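Side-chain contacts in 3-chlorocatechol 1,2-dioxygenase (Rhodococcus opacus, PDB 2BOY), which probably catalyses the intradiol cleavage of catechol and chlorocatechol rings at a ferric iron centre: residues G82-S87 against T91-D96; Y167-N172 against A177-A182; V62-E65 against Q71-I74. All coordinates share one frame; numbering follows the deposited sequence. Where two conformers were deposited one is given.

Contact 1: G82-S87 against T91-D96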
loop_
_atom_site.group_PDB
_atom_site.type_symbol
_atom_site.label_atom_id
_atom_site.label_comp_id
_atom_site.label_asym_id
_atom_site.label_seq_id
_atom_site.Cartn_x
_atom_site.Cartn_y
_atom_site.Cartn_z
ATOM N N GLY A 82 22.734 -15.081 10.889
ATOM C CA GLY A 82 23.520 -15.421 12.039
ATOM C C GLY A 82 23.232 -16.750 12.724
ATOM O O GLY A 82 23.778 -16.984 13.802
ATOM N N ALA A 83 22.407 -17.606 12.135
ATOM C CA ALA A 83 22.118 -18.920 12.773
ATOM C C ALA A 83 23.397 -19.702 13.055
ATOM O O ALA A 83 24.381 -19.585 12.294
ATOM C CB ALA A 83 21.140 -19.766 11.880
ATOM N N PRO A 84 23.412 -20.499 14.125
ATOM C CA PRO A 84 24.619 -21.251 14.494
ATOM C C PRO A 84 25.034 -22.282 13.432
ATOM O O PRO A 84 24.194 -22.906 12.775
ATOM C CB PRO A 84 24.223 -21.928 15.815
ATOM C CG PRO A 84 22.701 -22.010 15.745
ATOM C CD PRO A 84 22.277 -20.768 15.042
ATOM N N GLU A 85 26.331 -22.423 13.233
ATOM C CA GLU A 85 26.883 -23.505 12.412
ATOM C C GLU A 85 26.698 -24.775 13.232
ATOM O O GLU A 85 27.185 -24.868 14.364
ATOM C CB GLU A 85 28.380 -23.289 12.154
ATOM C CG GLU A 85 28.752 -21.825 11.890
ATOM C CD GLU A 85 30.162 -21.647 11.309
ATOM O OE1 GLU A 85 31.063 -22.413 11.716
ATOM O OE2 GLU A 85 30.358 -20.745 10.440
ATOM N N LEU A 86 25.929 -25.718 12.701
ATOM C CA LEU A 86 25.607 -26.944 13.455
ATOM C C LEU A 86 26.795 -27.889 13.397
ATOM O O LEU A 86 27.616 -27.795 12.494
ATOM C CB LEU A 86 24.379 -27.621 12.831
ATOM C CG LEU A 86 23.132 -26.753 12.742
ATOM C CD1 LEU A 86 21.937 -27.557 12.175
ATOM C CD2 LEU A 86 22.763 -26.138 14.076
ATOM N N SER A 87 26.891 -28.809 14.342
ATOM C CA SER A 87 28.002 -29.761 14.314
ATOM C C SER A 87 27.478 -31.163 14.035
ATOM O O SER A 87 26.314 -31.495 14.352
ATOM C CB SER A 87 28.723 -29.744 15.666
ATOM O OG SER A 87 27.764 -29.900 16.724
ATOM N N THR A 91 21.914 -31.345 13.787
ATOM C CA THR A 91 20.629 -31.319 14.486
ATOM C C THR A 91 20.170 -29.878 14.667
ATOM O O THR A 91 20.915 -29.034 15.231
ATOM C CB THR A 91 20.812 -31.987 15.874
ATOM O OG1 THR A 91 21.284 -33.333 15.687
ATOM C CG2 THR A 91 19.459 -32.118 16.565
ATOM N N MET A 92 18.965 -29.558 14.194
ATOM C CA MET A 92 18.437 -28.210 14.335
ATOM C C MET A 92 18.278 -27.860 15.820
ATOM O O MET A 92 18.000 -28.782 16.624
ATOM C CB MET A 92 17.074 -28.077 13.634
ATOM C CG MET A 92 17.125 -28.212 12.065
ATOM S SD MET A 92 18.121 -26.905 11.305
ATOM C CE MET A 92 16.995 -25.531 11.368
ATOM N N PRO A 93 18.500 -26.591 16.195
ATOM C CA PRO A 93 18.372 -26.181 17.607
ATOM C C PRO A 93 16.964 -26.395 18.125
ATOM O O PRO A 93 15.993 -25.859 17.551
ATOM C CB PRO A 93 18.808 -24.706 17.609
ATOM C CG PRO A 93 19.802 -24.603 16.405
ATOM C CD PRO A 93 19.053 -25.496 15.347
ATOM N N MET A 94 16.858 -27.280 19.140
ATOM C CA MET A 94 15.567 -27.679 19.665
ATOM C C MET A 94 15.648 -27.717 21.198
ATOM O O MET A 94 16.722 -27.923 21.763
ATOM C CB MET A 94 15.222 -29.086 19.149
ATOM C CG MET A 94 14.884 -29.091 17.690
ATOM S SD MET A 94 14.404 -30.671 17.062
ATOM C CE MET A 94 15.978 -31.431 16.887
ATOM N N ARG A 95 14.511 -27.548 21.853
ATOM C CA ARG A 95 14.491 -27.576 23.314
ATOM C C ARG A 95 14.605 -29.019 23.790
ATOM O O ARG A 95 14.290 -29.931 23.034
ATOM C CB ARG A 95 13.195 -26.955 23.834
ATOM C CG ARG A 95 13.218 -25.416 23.618
ATOM C CD ARG A 95 11.850 -24.768 23.613
ATOM N NE ARG A 95 11.025 -25.074 22.435
ATOM C CZ ARG A 95 9.894 -24.429 22.159
ATOM N NH1 ARG A 95 9.460 -23.470 22.979
ATOM N NH2 ARG A 95 9.181 -24.731 21.089
ATOM N N ASP A 96 15.032 -29.229 25.045
ATOM C CA ASP A 96 15.146 -30.607 25.548
ATOM C C ASP A 96 13.827 -31.381 25.543
ATOM O O ASP A 96 13.836 -32.619 25.577
ATOM C CB ASP A 96 15.822 -30.754 26.930
ATOM C CG ASP A 96 15.310 -29.788 27.987
ATOM O OD1 ASP A 96 14.165 -29.298 27.920
ATOM O OD2 ASP A 96 16.020 -29.489 28.977
HETATM O O HOH W 1 24.013 -30.363 15.330
#
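A single water joins Ser87 to Thr91: it lies 2.7 Å from Ser87 O, to which it can donate, and accepts from Thr91 N at 2.8 Å, bridging the backbones of the two loop segments. The side-chain contact is carried by Leu86. With CG anti to its own carbonyl carbon (chi1 -57°), the leucine reaches toward the 91-96 segment and brings both methyls of its fork to the carbonyl oxygen of Thr91, CD1 lying 3.5 Å and CD2 3.6 Å from Thr91 O. CD1 also meets the bent chain of Met92 at SD, 4.0 Å away. CD2 turns to the pyrrolidine ring of Pro93, met at about a right angle, with 4.0 Å to its CD. Both segments belong to the long loop between helix 56-64 and strand 102-110, which lies on the beta sheet of the dioxygenase fold; backbone bonds tie Leu86 to Lys148 and Met92 to Arg160. Cut back to an alanine, the side chain at Leu86 would lose both methyls, which is likely to leave Pro93 CD and Met92 SD without their apolar neighbour and a gap between the two segments. Farther along, Pro84 CG and Pro93 CG touch at 3.9 Å, the two rings slanting past each other.

Contact 2: Y167-N172 against A177-A182; sequences YEIPKN and ALLAAA
The flat ring of Tyr167, in one of its two conformers, has Ile169 CD1 at its edge, in the ring plane, and the same isoleucine meets Leu179 across the contact. The hydroxyl of the ring is hydrogen-bonded to Tyr78, a residue of the benzhydroxamic acid pocket. One methyl of Leu179, CD1, plugs against the fork of Ile169, 3.8 Å from Ile169 CB and 4.0 Å from both Ile169 CG1 and CG2, the two side chains lying at about a right angle. CG1 still touches the leucine; the bend at chi2 (-46°) then carries Ile169 CD1 off from it. The isoleucine also touches the bound benzhydroxamic acid. Farther along the chain, the bent side chain of Lys171 runs past Ala180: its CG comes within 3.8 Å of Ala180 CB, and NZ stays at 4.2 Å from the same methyl. Ala177 closes in on the lysine backbone, its CB 4.1 Å from Lys171 O. Helix 174-181 thus packs on the chain that leaves strand 167-168, while Leu178 and Ala182 face Val10 and Gly7 of the second subunit. The side-chain contacts are mainly apolar, and toward Ala180 the lysine offers chiefly its aliphatic chain. Leu179 packs against Ile169, which touches the bound ligand, and so is probably a second-shell neighbour of the pocket.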
loop_
_atom_site.group_PDB
_atom_site.type_symbol
_atom_site.label_atom_id
_atom_site.label_comp_id
_atom_site.label_asym_id
_atom_site.label_seq_id
_atom_site.Cartn_x
_atom_site.Cartn_y
_atom_site.Cartn_z
ATOM N N TYR A 167 1.316 -22.848 9.333
ATOM C CA TYR A 167 1.412 -21.505 9.937
ATOM C C TYR A 167 0.138 -20.714 9.528
ATOM O O TYR A 167 -0.210 -20.761 8.348
ATOM C CB TYR A 167 2.677 -20.808 9.332
ATOM C CG TYR A 167 2.960 -19.387 9.827
ATOM C CD1 TYR A 167 2.647 -18.255 9.049
ATOM C CD2 TYR A 167 3.558 -19.176 11.066
ATOM C CE1 TYR A 167 2.898 -16.947 9.531
ATOM C CE2 TYR A 167 3.820 -17.886 11.541
ATOM C CZ TYR A 167 3.470 -16.782 10.782
ATOM O OH TYR A 167 3.728 -15.516 11.282
ATOM N N GLU A 168 -0.552 -20.020 10.465
ATOM C CA GLU A 168 -1.504 -18.994 10.094
ATOM C C GLU A 168 -0.846 -17.607 10.215
ATOM O O GLU A 168 -0.189 -17.308 11.211
ATOM C CB GLU A 168 -2.734 -19.064 11.029
ATOM C CG GLU A 168 -4.026 -19.453 10.333
ATOM C CD GLU A 168 -5.276 -19.232 11.178
ATOM O OE1 GLU A 168 -5.332 -19.776 12.303
ATOM O OE2 GLU A 168 -6.205 -18.533 10.690
ATOM N N ILE A 169 -1.009 -16.756 9.207
ATOM C CA ILE A 169 -0.700 -15.332 9.382
ATOM C C ILE A 169 -1.570 -14.827 10.554
ATOM O O ILE A 169 -2.776 -14.990 10.514
ATOM C CB ILE A 169 -1.039 -14.540 8.079
ATOM C CG1 ILE A 169 -0.384 -15.181 6.834
ATOM C CG2 ILE A 169 -0.700 -13.023 8.220
ATOM C CD1 ILE A 169 1.079 -15.570 6.981
ATOM N N PRO A 170 -0.985 -14.206 11.584
ATOM C CA PRO A 170 -1.756 -13.877 12.814
ATOM C C PRO A 170 -2.854 -12.844 12.609
ATOM O O PRO A 170 -2.582 -11.807 11.995
ATOM C CB PRO A 170 -0.674 -13.367 13.780
ATOM C CG PRO A 170 0.594 -13.926 13.163
ATOM C CD PRO A 170 0.417 -13.778 11.679
ATOM N N LYS A 171 -4.084 -13.112 13.050
ATOM C CA LYS A 171 -5.186 -12.126 12.872
ATOM C C LYS A 171 -4.955 -10.850 13.670
ATOM O O LYS A 171 -5.549 -9.805 13.359
ATOM C CB LYS A 171 -6.586 -12.704 13.223
ATOM C CG LYS A 171 -7.760 -11.859 12.662
ATOM C CD LYS A 171 -9.000 -11.868 13.541
ATOM C CE LYS A 171 -9.815 -10.575 13.361
ATOM N NZ LYS A 171 -11.278 -10.806 13.135
ATOM N N ASN A 172 -4.049 -10.924 14.642
ATOM C CA ASN A 172 -3.770 -9.814 15.561
ATOM C C ASN A 172 -2.965 -8.648 14.918
ATOM O O ASN A 172 -2.573 -7.684 15.598
ATOM C CB ASN A 172 -3.106 -10.319 16.862
ATOM C CG ASN A 172 -1.706 -10.963 16.656
ATOM O OD1 ASN A 172 -0.813 -10.389 16.009
ATOM N ND2 ASN A 172 -1.504 -12.161 17.257
ATOM N N ALA A 177 -5.669 -9.325 9.660
ATOM C CA ALA A 177 -7.014 -8.688 9.719
ATOM C C ALA A 177 -7.643 -8.570 8.348
ATOM O O ALA A 177 -8.841 -8.761 8.198
ATOM C CB ALA A 177 -6.965 -7.304 10.389
ATOM N N LEU A 178 -6.850 -8.207 7.333
ATOM C CA LEU A 178 -7.387 -8.177 5.976
ATOM C C LEU A 178 -7.847 -9.578 5.491
ATOM O O LEU A 178 -8.912 -9.720 4.872
ATOM C CB LEU A 178 -6.328 -7.632 5.003
ATOM C CG LEU A 178 -6.616 -7.854 3.516
ATOM C CD1 LEU A 178 -7.840 -7.038 3.064
ATOM C CD2 LEU A 178 -5.386 -7.445 2.740
ATOM N N LEU A 179 -7.015 -10.597 5.728
ATOM C CA LEU A 179 -7.341 -11.961 5.275
ATOM C C LEU A 179 -8.683 -12.347 5.913
ATOM O O LEU A 179 -9.595 -12.889 5.256
ATOM C CB LEU A 179 -6.270 -12.945 5.748
ATOM C CG LEU A 179 -4.988 -12.886 4.916
ATOM C CD1 LEU A 179 -3.796 -13.446 5.669
ATOM C CD2 LEU A 179 -5.179 -13.546 3.541
ATOM N N ALA A 180 -8.791 -12.050 7.199
ATOM C CA ALA A 180 -10.012 -12.372 7.935
ATOM C C ALA A 180 -11.234 -11.633 7.348
ATOM O O ALA A 180 -12.298 -12.248 7.033
ATOM C CB ALA A 180 -9.817 -12.084 9.439
ATOM N N ALA A 181 -11.059 -10.335 7.090
ATOM C CA ALA A 181 -12.141 -9.518 6.530
ATOM C C ALA A 181 -12.538 -9.903 5.110
ATOM O O ALA A 181 -13.704 -9.734 4.734
ATOM C CB ALA A 181 -11.793 -8.010 6.616
ATOM N N ALA A 182 -11.598 -10.425 4.310
ATOM C CA ALA A 182 -11.927 -10.870 2.931
ATOM C C ALA A 182 -12.436 -12.322 2.822
ATOM O O ALA A 182 -12.646 -12.817 1.714
ATOM C CB ALA A 182 -10.720 -10.684 1.971
#

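Contact 3: V62-E65 against Q71-I74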
loop_
_atom_site.group_PDB
_atom_site.type_symbol
_atom_site.label_atom_id
_atom_site.label_comp_id
_atom_site.label_asym_id
_atom_site.label_seq_id
_atom_site.Cartn_x
_atom_site.Cartn_y
_atom_site.Cartn_z
ATOM N N VAL A 62 8.865 -14.269 -11.717
ATOM C CA VAL A 62 9.639 -13.688 -12.840
ATOM C C VAL A 62 11.150 -13.944 -12.696
ATOM O O VAL A 62 11.831 -14.259 -13.683
ATOM C CB VAL A 62 9.328 -12.181 -13.217
ATOM C CG1 VAL A 62 8.183 -11.607 -12.502
ATOM C CG2 VAL A 62 10.570 -11.284 -13.224
ATOM N N ALA A 63 11.650 -13.807 -11.476
ATOM C CA ALA A 63 13.053 -14.100 -11.162
ATOM C C ALA A 63 13.406 -15.544 -11.531
ATOM O O ALA A 63 14.509 -15.817 -12.074
ATOM C CB ALA A 63 13.310 -13.866 -9.672
ATOM N N ALA A 64 12.455 -16.448 -11.285
ATOM C CA ALA A 64 12.681 -17.874 -11.441
ATOM C C ALA A 64 12.903 -18.276 -12.908
ATOM O O ALA A 64 13.610 -19.246 -13.152
ATOM C CB ALA A 64 11.538 -18.710 -10.825
ATOM N N GLU A 65 12.318 -17.531 -13.848
ATOM C CA GLU A 65 12.567 -17.795 -15.273
ATOM C C GLU A 65 14.063 -17.805 -15.684
ATOM O O GLU A 65 14.421 -18.451 -16.678
ATOM C CB GLU A 65 11.776 -16.892 -16.241
ATOM C CG GLU A 65 10.469 -16.223 -15.852
ATOM C CD GLU A 65 10.055 -15.202 -16.916
ATOM O OE1 GLU A 65 9.930 -13.994 -16.606
ATOM O OE2 GLU A 65 9.884 -15.596 -18.093
ATOM N N GLN A 71 14.520 -25.871 -8.481
ATOM C CA GLN A 71 13.384 -24.997 -8.295
ATOM C C GLN A 71 13.531 -24.077 -7.081
ATOM O O GLN A 71 14.007 -24.501 -6.037
ATOM C CB GLN A 71 12.090 -25.806 -8.192
ATOM C CG GLN A 71 10.798 -24.921 -8.157
ATOM C CD GLN A 71 10.621 -23.997 -9.384
ATOM O OE1 GLN A 71 11.230 -22.933 -9.474
ATOM N NE2 GLN A 71 9.740 -24.409 -10.315
ATOM N N SER A 72 13.102 -22.827 -7.229
ATOM C CA SER A 72 13.303 -21.798 -6.195
ATOM C C SER A 72 11.944 -21.421 -5.637
ATOM O O SER A 72 10.927 -21.784 -6.229
ATOM C CB SER A 72 13.936 -20.540 -6.814
ATOM O OG SER A 72 13.172 -20.167 -7.947
ATOM N N SER A 73 11.929 -20.637 -4.546
ATOM C CA SER A 73 10.664 -20.107 -4.025
ATOM C C SER A 73 10.852 -18.793 -3.279
ATOM O O SER A 73 11.988 -18.300 -3.170
ATOM C CB SER A 73 9.948 -21.135 -3.149
ATOM O OG SER A 73 8.599 -20.701 -2.933
ATOM N N ILE A 74 9.763 -18.212 -2.765
ATOM C CA ILE A 74 9.894 -16.947 -2.030
ATOM C C ILE A 74 10.757 -17.136 -0.802
ATOM O O ILE A 74 10.828 -18.241 -0.243
ATOM C CB ILE A 74 8.537 -16.314 -1.639
ATOM C CG1 ILE A 74 7.813 -17.179 -0.577
ATOM C CG2 ILE A 74 7.607 -16.114 -2.887
ATOM C CD1 ILE A 74 6.556 -16.506 -0.021
#
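Ala64 and Ser72 point their CB atoms at each other, and the meeting is that of a methyl with a hydroxyl: Ala64 CB lies 3.6 Å from Ser72 OG. The serine oxygen stands between its backbone N and carbonyl carbon (chi1 51°), and beside the alanine it is engaged by Glu60 and Asn67, so a buried hydroxyl next to a methyl keeps polar partners. Gln71 starts in the other direction, its CB directed away from the helix, but the chain folds back at chi2 (58°) and brings the amide round to the side of Ala64, OE1 ending 4.4 Å from Ala64 CB. There OE1 takes the amide hydrogen of Ser72 N at 2.9 Å, in the carbonyl plane and on a lone pair, with an N-H...O angle of 151°. Lys225 donates to the same oxygen and Glu227 accepts from Gln71 NE2, which fixes the rotation of the amide at both ends. The arrangement belongs to the junction between the helical N-terminal part of catechol 1,2-dioxygenases and the beta-rich catalytic part, where the chain runs on to Ile74 in the benzhydroxamic acid pocket.

Along the chain the order is contact 3, contact 1, contact 2, each closing before the next opens. Contact 3 lies near the end of helix 56-64 and in the loop that follows toward strand 102-110; contact 1 lies farther on in that same loop, about 28 Å away between centres and on the opposite side of the chain's centre. Contact 2, where strand 167-168 gives way to helix 174-181, is about 30 Å from contact 1 and 26 Å from contact 3, centre to centre. None touches another. Contacts 2 and 3 both reach the second subunit and each supplies a residue to the benzhydroxamic acid pocket, whereas contact 1 lies at the surface against the beta sheet.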